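Local coordinates for protein mevalonate diphosphate decarboxylase (Legionella pneumophila, PDB 3LTO) that probably catalyses the ATP-dependent decarboxylation of mevalonate diphosphate to isopentenyl diphosphate, a step in isoprenoid lipid biosynthesis, at residues V180-S185 with G285-L290; H237-M242 with V279-A284. All coordinates share one frame; numbering follows the deposited sequence.

Contact 1: V180-S185 with G285-L290; sequences VIVISS and GPNVHL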
ATOM      1  N   VAL A 180       7.545  31.982   1.849  1.00 13.16           N
ATOM      2  CA  VAL A 180       8.150  31.611   0.579  1.00 12.88           C
ATOM      3  C   VAL A 180       8.939  32.766  -0.030  1.00 13.09           C
ATOM      4  O   VAL A 180       8.399  33.850  -0.267  1.00 11.80           O
ATOM      5  CB  VAL A 180       7.082  31.177  -0.447  1.00 12.41           C
ATOM      6  CG1 VAL A 180       7.759  30.603  -1.681  1.00 11.72           C
ATOM      7  CG2 VAL A 180       6.137  30.164   0.178  1.00 12.73           C
ATOM      8  N   ILE A 181      10.222  32.532  -0.270  1.00 10.75           N
ATOM      9  CA  ILE A 181      11.058  33.542  -0.891  1.00 10.54           C
ATOM     10  C   ILE A 181      10.902  33.310  -2.383  1.00 13.09           C
ATOM     11  O   ILE A 181      11.392  32.323  -2.931  1.00 12.40           O
ATOM     12  CB  ILE A 181      12.528  33.378  -0.490  1.00  8.36           C
ATOM     13  CG1 ILE A 181      12.672  33.626   1.013  1.00  6.65           C
ATOM     14  CG2 ILE A 181      13.399  34.343  -1.294  1.00  9.69           C
ATOM     15  CD1 ILE A 181      13.946  33.077   1.609  1.00  7.06           C
ATOM     16  N   VAL A 182      10.188  34.220  -3.031  1.00 14.61           N
ATOM     17  CA  VAL A 182       9.923  34.112  -4.455  1.00 16.20           C
ATOM     18  C   VAL A 182      11.087  34.577  -5.303  1.00 18.04           C
ATOM     19  O   VAL A 182      11.436  35.752  -5.297  1.00 18.70           O
ATOM     20  CB  VAL A 182       8.693  34.943  -4.840  1.00 16.39           C
ATOM     21  CG1 VAL A 182       8.351  34.727  -6.307  1.00 15.85           C
ATOM     22  CG2 VAL A 182       7.532  34.580  -3.937  1.00 14.99           C
ATOM     23  N   ILE A 183      11.689  33.643  -6.031  1.00 18.72           N
ATOM     24  CA  ILE A 183      12.798  33.956  -6.913  1.00 20.12           C
ATOM     25  C   ILE A 183      12.271  33.801  -8.336  1.00 22.58           C
ATOM     26  O   ILE A 183      11.917  32.700  -8.758  1.00 22.96           O
ATOM     27  CB  ILE A 183      13.986  33.011  -6.657  1.00 19.12           C
ATOM     28  CG1 ILE A 183      14.561  33.287  -5.265  1.00 19.35           C
ATOM     29  CG2 ILE A 183      15.041  33.198  -7.726  1.00 16.10           C
ATOM     30  CD1 ILE A 183      15.712  32.395  -4.877  1.00 18.36           C
ATOM     31  N   SER A 184      12.197  34.916  -9.059  1.00 24.59           N
ATOM     32  CA  SER A 184      11.682  34.932 -10.426  1.00 27.58           C
ATOM     33  C   SER A 184      12.261  33.858 -11.347  1.00 28.07           C
ATOM     34  O   SER A 184      13.462  33.589 -11.341  1.00 27.93           O
ATOM     35  CB  SER A 184      11.900  36.315 -11.039  1.00 29.23           C
ATOM     36  OG  SER A 184      11.252  37.310 -10.258  1.00 34.21           O
ATOM     37  N   SER A 185      11.387  33.250 -12.143  1.00 29.41           N
ATOM     38  CA  SER A 185      11.803  32.197 -13.064  1.00 30.81           C
ATOM     39  C   SER A 185      12.605  32.716 -14.248  1.00 31.89           C
ATOM     40  O   SER A 185      12.488  33.879 -14.644  1.00 31.17           O
ATOM     41  CB  SER A 185      10.582  31.437 -13.602  1.00 29.55           C
ATOM     42  OG  SER A 185       9.965  30.657 -12.597  1.00 28.68           O
ATOM     43  N   GLY A 285      11.576  23.796  -8.473  1.00 11.92           N
ATOM     44  CA  GLY A 285      11.240  25.160  -8.831  1.00 10.87           C
ATOM     45  C   GLY A 285      12.229  26.123  -8.206  1.00 10.01           C
ATOM     46  O   GLY A 285      13.058  25.697  -7.411  1.00 10.05           O
ATOM     47  N   PRO A 286      12.157  27.428  -8.529  1.00 10.28           N
ATOM     48  CA  PRO A 286      13.054  28.468  -8.007  1.00 10.35           C
ATOM     49  C   PRO A 286      12.798  29.001  -6.593  1.00 10.62           C
ATOM     50  O   PRO A 286      13.728  29.462  -5.931  1.00 11.63           O
ATOM     51  CB  PRO A 286      12.910  29.574  -9.041  1.00 10.25           C
ATOM     52  CG  PRO A 286      11.440  29.496  -9.357  1.00  9.96           C
ATOM     53  CD  PRO A 286      11.241  27.994  -9.537  1.00  8.70           C
ATOM     54  N   ASN A 287      11.550  28.953  -6.135  1.00 10.31           N
ATOM     55  CA  ASN A 287      11.212  29.472  -4.809  1.00  9.06           C
ATOM     56  C   ASN A 287      11.871  28.719  -3.656  1.00  7.79           C
ATOM     57  O   ASN A 287      12.178  27.537  -3.764  1.00  9.48           O
ATOM     58  CB  ASN A 287       9.689  29.466  -4.597  1.00  9.83           C
ATOM     59  CG  ASN A 287       8.948  30.393  -5.557  1.00 11.10           C
ATOM     60  OD1 ASN A 287       9.515  31.353  -6.088  1.00 10.92           O
ATOM     61  ND2 ASN A 287       7.665  30.117  -5.763  1.00  9.75           N
ATOM     62  N   VAL A 288      12.079  29.414  -2.546  1.00  8.01           N
ATOM     63  CA  VAL A 288      12.672  28.802  -1.368  1.00  8.41           C
ATOM     64  C   VAL A 288      11.659  28.891  -0.236  1.00  8.52           C
ATOM     65  O   VAL A 288      11.166  29.975   0.077  1.00  9.67           O
ATOM     66  CB  VAL A 288      13.979  29.516  -0.948  1.00  9.14           C
ATOM     67  CG1 VAL A 288      14.486  28.939   0.365  1.00  9.36           C
ATOM     68  CG2 VAL A 288      15.041  29.343  -2.035  1.00  7.92           C
ATOM     69  N   HIS A 289      11.353  27.747   0.369  1.00  7.52           N
ATOM     70  CA  HIS A 289      10.384  27.689   1.453  1.00  9.28           C
ATOM     71  C   HIS A 289      10.994  27.690   2.842  1.00 10.12           C
ATOM     72  O   HIS A 289      11.951  26.969   3.137  1.00  9.24           O
ATOM     73  CB  HIS A 289       9.496  26.448   1.307  1.00  8.86           C
ATOM     74  CG  HIS A 289       8.686  26.435   0.049  1.00  9.84           C
ATOM     75  ND1 HIS A 289       7.326  26.658   0.036  1.00 10.76           N
ATOM     76  CD2 HIS A 289       9.055  26.282  -1.244  1.00  8.72           C
ATOM     77  CE1 HIS A 289       6.893  26.647  -1.212  1.00 10.31           C
ATOM     78  NE2 HIS A 289       7.922  26.422  -2.007  1.00 10.99           N
ATOM     79  N   LEU A 290      10.414  28.519   3.695  1.00 10.46           N
ATOM     80  CA  LEU A 290      10.837  28.621   5.074  1.00 11.03           C
ATOM     81  C   LEU A 290       9.698  28.109   5.951  1.00 11.32           C
ATOM     82  O   LEU A 290       8.528  28.366   5.675  1.00 11.69           O
ATOM     83  CB  LEU A 290      11.136  30.075   5.443  1.00 12.02           C
ATOM     84  CG  LEU A 290      12.187  30.865   4.658  1.00 13.05           C
ATOM     85  CD1 LEU A 290      12.426  32.193   5.370  1.00 11.44           C
ATOM     86  CD2 LEU A 290      13.495  30.067   4.574  1.00 14.60           C
TER
HETATM   87  O   HOH W   1       8.907  32.130  -8.728  1.00 20.67           O
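I181 and V288 form an antiparallel hydrogen-bonded pair that joins strands 177-182 and 288-292, whose short segments run at 156° to each other; this is the central pairing of the four-stranded antiparallel sheet in the C-terminal domain of this GHMP-type family. Two nearly straight backbone bonds close the pair: I181 N to V288 O is 2.7 Å and V288 N to I181 O is 3.0 Å. On their face of the sheet the CB atoms of I181 and V288 lie 4.2 Å apart, and I181 CD1 meets the CD1 and CG of L290. Helix 258-274 packs on this apolar side through T260, I263 and I267. On the other face V180 carries CG1 anti to the backbone N (chi1 -172°), and this methyl stands over the H289 ring, 4.2 Å from the centroid and 14° off the normal, a CH-pi contact. Beyond the paired residues N287 OD1 accepts I183 N at 3.2 Å, in the amide plane though bent at the hydrogen. A water 2.8 Å from N287 OD1 also approaches I183 O, and so probably bridges the two. P286 CB presses against I183 O at 3.3 Å, but past it the contact thins. S185, exposed, offers little more than OG to P286 CG at 3.7 Å, and its hydroxyl is bonded to E189. Backbone hydrogen bonds and apolar packing together hold the buried strand pair; where the strands part, N287 OD1 replaces a backbone acceptor for I183 N, S105 O on ND2 probably helps fix how the amide is turned, and P286 adds packing.

Contact 2: H237-M242 with V279-A284; sequences HEFLDM and VVTMDA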
ATOM      1  N   HIS A 237      19.752  18.737   3.427  1.00 11.25           N
ATOM      2  CA  HIS A 237      20.417  17.700   2.653  1.00 13.13           C
ATOM      3  C   HIS A 237      19.459  17.098   1.633  1.00 10.45           C
ATOM      4  O   HIS A 237      19.833  16.856   0.486  1.00 10.98           O
ATOM      5  CB  HIS A 237      20.949  16.613   3.595  1.00 16.38           C
ATOM      6  CG  HIS A 237      22.057  17.080   4.489  1.00 21.42           C
ATOM      7  ND1 HIS A 237      22.408  16.421   5.647  1.00 23.78           N
ATOM      8  CD2 HIS A 237      22.895  18.139   4.390  1.00 23.64           C
ATOM      9  CE1 HIS A 237      23.413  17.057   6.225  1.00 25.54           C
ATOM     10  NE2 HIS A 237      23.727  18.102   5.481  1.00 25.33           N
ATOM     11  N   GLU A 238      18.218  16.878   2.053  1.00  9.70           N
ATOM     12  CA  GLU A 238      17.203  16.303   1.182  1.00  8.25           C
ATOM     13  C   GLU A 238      16.912  17.120  -0.092  1.00  9.97           C
ATOM     14  O   GLU A 238      16.995  16.580  -1.198  1.00  8.50           O
ATOM     15  CB  GLU A 238      15.915  16.072   1.981  1.00  7.89           C
ATOM     16  CG  GLU A 238      14.700  15.653   1.154  1.00  7.61           C
ATOM     17  CD  GLU A 238      14.730  14.197   0.698  1.00  8.94           C
ATOM     18  OE1 GLU A 238      15.744  13.502   0.919  1.00  7.33           O
ATOM     19  OE2 GLU A 238      13.722  13.750   0.113  1.00  9.99           O
ATOM     20  N   PHE A 239      16.592  18.409   0.035  1.00  8.25           N
ATOM     21  CA  PHE A 239      16.288  19.177  -1.172  1.00  8.10           C
ATOM     22  C   PHE A 239      17.514  19.442  -2.044  1.00  8.23           C
ATOM     23  O   PHE A 239      17.411  19.512  -3.268  1.00  8.89           O
ATOM     24  CB  PHE A 239      15.538  20.484  -0.832  1.00  8.38           C
ATOM     25  CG  PHE A 239      16.419  21.639  -0.422  1.00  7.68           C
ATOM     26  CD1 PHE A 239      17.016  22.460  -1.373  1.00  7.83           C
ATOM     27  CD2 PHE A 239      16.603  21.935   0.925  1.00 10.03           C
ATOM     28  CE1 PHE A 239      17.781  23.564  -0.992  1.00  7.45           C
ATOM     29  CE2 PHE A 239      17.367  23.033   1.319  1.00  8.69           C
ATOM     30  CZ  PHE A 239      17.958  23.852   0.357  1.00  9.55           C
ATOM     31  N   LEU A 240      18.681  19.562  -1.427  1.00  7.80           N
ATOM     32  CA  LEU A 240      19.894  19.785  -2.204  1.00 10.51           C
ATOM     33  C   LEU A 240      20.211  18.526  -3.016  1.00 10.92           C
ATOM     34  O   LEU A 240      20.723  18.603  -4.134  1.00 12.05           O
ATOM     35  CB  LEU A 240      21.065  20.160  -1.290  1.00 10.46           C
ATOM     36  CG  LEU A 240      20.977  21.579  -0.709  1.00 10.04           C
ATOM     37  CD1 LEU A 240      22.171  21.865   0.199  1.00  9.67           C
ATOM     38  CD2 LEU A 240      20.935  22.581  -1.849  1.00  8.63           C
ATOM     39  N   ASP A 241      19.872  17.370  -2.457  1.00 11.96           N
ATOM     40  CA  ASP A 241      20.084  16.089  -3.128  1.00 10.66           C
ATOM     41  C   ASP A 241      19.310  16.130  -4.435  1.00 10.99           C
ATOM     42  O   ASP A 241      19.866  15.951  -5.521  1.00 10.96           O
ATOM     43  CB  ASP A 241      19.542  14.953  -2.259  1.00 10.85           C
ATOM     44  CG  ASP A 241      19.787  13.576  -2.861  1.00 10.94           C
ATOM     45  OD1 ASP A 241      20.186  13.476  -4.039  1.00 15.03           O
ATOM     46  OD2 ASP A 241      19.572  12.583  -2.147  1.00 10.20           O
HETATM   47  N   MSE A 242      18.012  16.384  -4.316  1.00 12.05           N
HETATM   48  CA  MSE A 242      17.160  16.443  -5.489  1.00 10.74           C
HETATM   49  C   MSE A 242      17.682  17.433  -6.516  1.00  9.39           C
HETATM   50  O   MSE A 242      17.820  17.089  -7.683  1.00  8.72           O
HETATM   51  CB  MSE A 242      15.725  16.820  -5.107  1.00 13.95           C
HETATM   52  CG  MSE A 242      14.800  16.980  -6.305  1.00 14.94           C
HETATM   53 SE   MSE A 242      12.925  17.112  -5.854  1.00 27.39          SE
HETATM   54  CE  MSE A 242      12.852  18.944  -5.348  1.00 15.21           C
ATOM     55  N   VAL A 279      13.279  25.841   9.013  1.00 10.53           N
ATOM     56  CA  VAL A 279      13.518  24.604   8.300  1.00  9.15           C
ATOM     57  C   VAL A 279      13.360  25.098   6.863  1.00 10.39           C
ATOM     58  O   VAL A 279      12.488  25.928   6.583  1.00  8.01           O
ATOM     59  CB  VAL A 279      12.463  23.545   8.663  1.00 10.73           C
ATOM     60  CG1 VAL A 279      12.422  22.454   7.601  1.00  9.91           C
ATOM     61  CG2 VAL A 279      12.798  22.944  10.029  1.00  9.00           C
ATOM     62  N   VAL A 280      14.214  24.614   5.966  1.00  9.23           N
ATOM     63  CA  VAL A 280      14.205  25.050   4.579  1.00  8.99           C
ATOM     64  C   VAL A 280      14.089  23.918   3.569  1.00  9.12           C
ATOM     65  O   VAL A 280      14.693  22.860   3.740  1.00  8.87           O
ATOM     66  CB  VAL A 280      15.499  25.853   4.270  1.00  8.90           C
ATOM     67  CG1 VAL A 280      15.451  26.421   2.856  1.00  5.25           C
ATOM     68  CG2 VAL A 280      15.669  26.965   5.299  1.00  8.23           C
ATOM     69  N   THR A 281      13.302  24.151   2.522  1.00  9.92           N
ATOM     70  CA  THR A 281      13.123  23.172   1.459  1.00 11.96           C
ATOM     71  C   THR A 281      12.846  23.878   0.156  1.00 11.74           C
ATOM     72  O   THR A 281      12.495  25.059   0.136  1.00  9.93           O
ATOM     73  CB  THR A 281      11.919  22.249   1.662  1.00 13.33           C
ATOM     74  OG1 THR A 281      11.575  22.186   3.046  1.00 22.40           O
ATOM     75  CG2 THR A 281      12.251  20.877   1.172  1.00 10.90           C
HETATM   76  N   MSE A 282      12.985  23.111  -0.919  1.00 10.85           N
HETATM   77  CA  MSE A 282      12.742  23.561  -2.272  1.00 12.43           C
HETATM   78  C   MSE A 282      12.164  22.401  -3.072  1.00 12.52           C
HETATM   79  O   MSE A 282      12.519  21.247  -2.845  1.00 10.66           O
HETATM   80  CB  MSE A 282      14.036  23.974  -2.957  1.00 14.11           C
HETATM   81  CG  MSE A 282      14.792  25.121  -2.336  1.00 17.11           C
HETATM   82 SE   MSE A 282      16.237  25.639  -3.525  1.00 25.06          SE
HETATM   83  CE  MSE A 282      15.240  26.803  -4.718  1.00 21.17           C
ATOM     84  N   ASP A 283      11.275  22.714  -4.009  1.00 13.14           N
ATOM     85  CA  ASP A 283      10.703  21.696  -4.885  1.00 13.73           C
ATOM     86  C   ASP A 283      11.383  21.867  -6.238  1.00 11.71           C
ATOM     87  O   ASP A 283      12.395  22.555  -6.335  1.00  9.39           O
ATOM     88  CB  ASP A 283       9.195  21.889  -5.024  1.00 17.75           C
ATOM     89  CG  ASP A 283       8.456  21.554  -3.750  1.00 23.22           C
ATOM     90  OD1 ASP A 283       8.808  20.527  -3.118  1.00 23.89           O
ATOM     91  OD2 ASP A 283       7.524  22.308  -3.388  1.00 27.25           O
ATOM     92  N   ALA A 284      10.843  21.241  -7.276  1.00 12.11           N
ATOM     93  CA  ALA A 284      11.426  21.387  -8.604  1.00 12.16           C
ATOM     94  C   ALA A 284      11.000  22.765  -9.088  1.00 11.98           C
ATOM     95  O   ALA A 284      10.157  22.889  -9.980  1.00 11.65           O
ATOM     96  CB  ALA A 284      10.900  20.291  -9.553  1.00  8.86           C
TER
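The CA atoms of F239 and T281, 5.7 Å apart, are the nearest such pair across the contact, and the helix and the extended chain then diverge to 8.2 Å between the CA atoms of M242 and A284. F239 carries most of the interface. Its CG stands between the backbone N and the carbonyl carbon (chi1 83°), and the ring reaches the backbone of V280 to M282. CD2 lies 3.5 Å from V280 O, and T281 C sits over one face toward the rim, while L240 CG of the same helix lies over the opposite face. T281 CG2 meets F239 CB, and V280 CG1 touches CE2. The side chain of M282, deposited as selenomethionine, crosses that of F239 at a slant: its CG is 3.6 Å from CD1, and its SE is 4.6 Å from the ring centroid and 57° off the normal, an oblique Met-aromatic contact. One helical turn on, M242, also selenomethionine, extends CG anti to the backbone N and bends at chi3 (80°). Its terminal CE rests on the main chain, 3.4 Å from both M282 O and D283 C. The interface is van der Waals packing, partly side chain on side chain and partly side chain on main chain. M282 O has a polar partner in K15 NZ, which also forms a salt bridge with D283. Helix 228-247, in which W236 meets F239 edge-to-face, thus packs on the strand at one edge of the antiparallel sheet, a helix-on-sheet layer of the C-terminal domain; V280 and M282 also touch I267 and T260 of helix 258-274, respectively, and strand 288-292 flanks the segment.

Contacts 1 and 2 both belong to the C-terminal domain and meet in one antiparallel β-sheet, their centres 12 Å apart. Strand 288-292 stands between strands 177-182 and 279-281, so contact 1 pairs its one edge while T281 O meets H289 N at 2.9 Å on the other, a probable hydrogen bond. Packing continues the join: V288 CG1 is 3.7 Å from V280 CG1, and M282 CE is 3.3 Å from N287 O. The chain runs without a break from 279-284 into 285-290, so the connection between the two strands itself belongs to both contacts. The D283 side chain is about 4 Å from a bound sulfate, probably from the crystallisation liquor, which may mark an anion-binding pocket.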